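Local coordinates for RING-type domain-containing protein (Chaetomium thermophilum, PDB 6Z3U) that probably activates the cyclin-dependent kinase of the CAK complex as its MAT1-like subunit, this chain being the C-terminal part that binds cyclin and kinase, at residues S14-R19 against R49-A54. Numbering follows the deposited sequence.
Sequences SRYRVR and RAMFEA
A chi1 of 73° wedges CG of Tyr-16 between its own N and C, and the ring is thereby carried across to helix 43-55. On that helix Met-51 places CG anti to its carbonyl carbon and bends again at chi2 and chi3, so that its chain curls back toward the extended residues 16-19. The arrangement is loop-on-helix packing in the MAT1 C-terminal region: the irregular segment before helix 25-31 lies along helix 43-55, and Val-18 and Met-51 have the closest CA atoms across the two segments, 7.1 Å apart. The pairing is chiefly apolar. Tyr-16 CE2 rests 3.8 Å from Met-51 CB, while Met-51 O stands over the middle of the ring, 3.9 Å from its plane, so one face of the aromatic ring meets helix backbone. Val-18 CG2 sits at the edge of that ring, in its plane, and approaches Met-51 CB at 3.9 Å. Phe-55, at the end of the same helix, and Phe-11 in the loop also meet Tyr-16, and Phe-11 packs on Phe-52 as well, which fits the burial of both aromatic residues. An alanine in place of Tyr-16 would probably loosen the loop on the helix, since the ring contacts with Met-51 and the hydroxyl contacts with Phe-52 would all be lost. At the far end, the methyl of Met-51 borders the Arg-19 guanidinium roughly in its plane. That guanidinium forms a salt bridge with Glu-198 of the cyclin chain, which places the contact beside the cyclin interface; its NH2 also makes a weak hydrogen bond to Arg-17 O. At the ring tip, Tyr-16 OH lies 3.2 Å from Phe-52 CA and, in the plane of the Phe-52 ring, 3.4 Å from its edge atom CD1.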
loop_
_atom_site.group_PDB
_atom_site.type_symbol
_atom_site.label_atom_id
_atom_site.label_comp_id
_atom_site.label_asym_id
_atom_site.label_seq_id
_atom_site.Cartn_x
_atom_site.Cartn_y
_atom_site.Cartn_z
ATOM N N SER C 14 8.718 -18.789 10.268
ATOM C CA SER C 14 9.164 -19.576 11.410
ATOM C C SER C 14 8.089 -20.522 11.935
ATOM O O SER C 14 8.375 -21.693 12.198
ATOM C CB SER C 14 9.624 -18.642 12.537
ATOM O OG SER C 14 10.675 -17.796 12.105
ATOM N N ARG C 15 6.858 -20.041 12.089
ATOM C CA ARG C 15 5.796 -20.812 12.718
ATOM C C ARG C 15 4.848 -21.456 11.718
ATOM O O ARG C 15 3.920 -22.158 12.130
ATOM C CB ARG C 15 4.987 -19.916 13.662
ATOM C CG ARG C 15 5.818 -19.202 14.710
ATOM C CD ARG C 15 4.979 -18.805 15.911
ATOM N NE ARG C 15 5.736 -17.971 16.840
ATOM C CZ ARG C 15 5.910 -16.659 16.696
ATOM N NH1 ARG C 15 5.386 -16.021 15.655
ATOM N NH2 ARG C 15 6.616 -15.982 17.590
ATOM N N TYR C 16 5.052 -21.240 10.419
ATOM C CA TYR C 16 4.160 -21.804 9.419
ATOM C C TYR C 16 4.944 -22.125 8.157
ATOM O O TYR C 16 6.072 -21.666 7.965
ATOM C CB TYR C 16 2.999 -20.852 9.101
ATOM C CG TYR C 16 3.391 -19.642 8.283
ATOM C CD1 TYR C 16 3.837 -18.478 8.895
ATOM C CD2 TYR C 16 3.301 -19.658 6.896
ATOM C CE1 TYR C 16 4.190 -17.369 8.152
ATOM C CE2 TYR C 16 3.652 -18.553 6.145
ATOM C CZ TYR C 16 4.092 -17.411 6.778
ATOM O OH TYR C 16 4.445 -16.309 6.032
ATOM N N ARG C 17 4.322 -22.931 7.301
ATOM C CA ARG C 17 4.899 -23.341 6.028
ATOM C C ARG C 17 3.799 -23.443 4.986
ATOM O O ARG C 17 2.763 -24.068 5.230
ATOM C CB ARG C 17 5.646 -24.670 6.185
ATOM C CG ARG C 17 4.792 -25.799 6.747
ATOM C CD ARG C 17 5.654 -26.985 7.163
ATOM N NE ARG C 17 4.863 -28.116 7.641
ATOM C CZ ARG C 17 4.487 -28.282 8.908
ATOM N NH1 ARG C 17 4.830 -27.394 9.833
ATOM N NH2 ARG C 17 3.769 -29.342 9.255
ATOM N N VAL C 18 4.029 -22.827 3.827
ATOM C CA VAL C 18 3.053 -22.794 2.742
ATOM C C VAL C 18 3.313 -24.021 1.874
ATOM O O VAL C 18 4.240 -24.039 1.063
ATOM C CB VAL C 18 3.147 -21.499 1.934
ATOM C CG1 VAL C 18 2.230 -21.553 0.719
ATOM C CG2 VAL C 18 2.806 -20.300 2.807
ATOM N N ARG C 19 2.483 -25.046 2.036
ATOM C CA ARG C 19 2.634 -26.298 1.312
ATOM C C ARG C 19 1.575 -26.420 0.223
ATOM O O ARG C 19 0.604 -25.660 0.163
ATOM C CB ARG C 19 2.581 -27.502 2.267
ATOM C CG ARG C 19 1.473 -27.482 3.313
ATOM C CD ARG C 19 2.042 -27.519 4.731
ATOM N NE ARG C 19 1.109 -28.107 5.690
ATOM C CZ ARG C 19 0.266 -27.418 6.454
ATOM N NH1 ARG C 19 -0.535 -28.063 7.290
ATOM N NH2 ARG C 19 0.220 -26.093 6.389
ATOM N N ARG C 49 0.061 -15.037 0.627
ATOM C CA ARG C 49 -0.295 -13.757 1.229
ATOM C C ARG C 49 -1.183 -13.953 2.449
ATOM O O ARG C 49 -1.001 -13.282 3.471
ATOM C CB ARG C 49 -0.981 -12.883 0.179
ATOM C CG ARG C 49 -1.365 -11.481 0.626
ATOM C CD ARG C 49 -1.551 -10.577 -0.590
ATOM N NE ARG C 49 -2.514 -9.501 -0.375
ATOM C CZ ARG C 49 -2.263 -8.389 0.309
ATOM N NH1 ARG C 49 -3.205 -7.466 0.437
ATOM N NH2 ARG C 49 -1.079 -8.204 0.874
ATOM N N ALA C 50 -2.142 -14.878 2.366
ATOM C CA ALA C 50 -3.036 -15.127 3.491
ATOM C C ALA C 50 -2.288 -15.746 4.666
ATOM O O ALA C 50 -2.446 -15.314 5.813
ATOM C CB ALA C 50 -4.186 -16.034 3.051
ATOM N N MET C 51 -1.461 -16.760 4.396
ATOM C CA MET C 51 -0.756 -17.452 5.470
ATOM C C MET C 51 0.170 -16.507 6.230
ATOM O O MET C 51 0.280 -16.589 7.459
ATOM C CB MET C 51 0.031 -18.629 4.898
ATOM C CG MET C 51 -0.844 -19.757 4.375
ATOM S SD MET C 51 -1.719 -20.631 5.684
ATOM C CE MET C 51 -0.438 -21.743 6.262
ATOM N N PHE C 52 0.846 -15.604 5.518
ATOM C CA PHE C 52 1.706 -14.636 6.189
ATOM C C PHE C 52 0.902 -13.763 7.141
ATOM O O PHE C 52 1.232 -13.640 8.326
ATOM C CB PHE C 52 2.431 -13.776 5.154
ATOM C CG PHE C 52 3.268 -12.684 5.755
ATOM C CD1 PHE C 52 4.513 -12.964 6.292
ATOM C CD2 PHE C 52 2.813 -11.376 5.776
ATOM C CE1 PHE C 52 5.287 -11.960 6.843
ATOM C CE2 PHE C 52 3.583 -10.368 6.325
ATOM C CZ PHE C 52 4.821 -10.660 6.860
ATOM N N GLU C 53 -0.172 -13.152 6.639
ATOM C CA GLU C 53 -0.969 -12.257 7.469
ATOM C C GLU C 53 -1.636 -13.005 8.615
ATOM O O GLU C 53 -1.919 -12.408 9.660
ATOM C CB GLU C 53 -2.007 -11.543 6.604
ATOM C CG GLU C 53 -1.380 -10.636 5.547
ATOM C CD GLU C 53 -2.396 -10.044 4.588
ATOM O OE1 GLU C 53 -3.608 -10.240 4.805
ATOM O OE2 GLU C 53 -1.975 -9.389 3.611
ATOM N N ALA C 54 -1.891 -14.305 8.443
ATOM C CA ALA C 54 -2.508 -15.087 9.510
ATOM C C ALA C 54 -1.548 -15.316 10.672
ATOM O O ALA C 54 -1.992 -15.502 11.810
ATOM C CB ALA C 54 -2.998 -16.429 8.965
#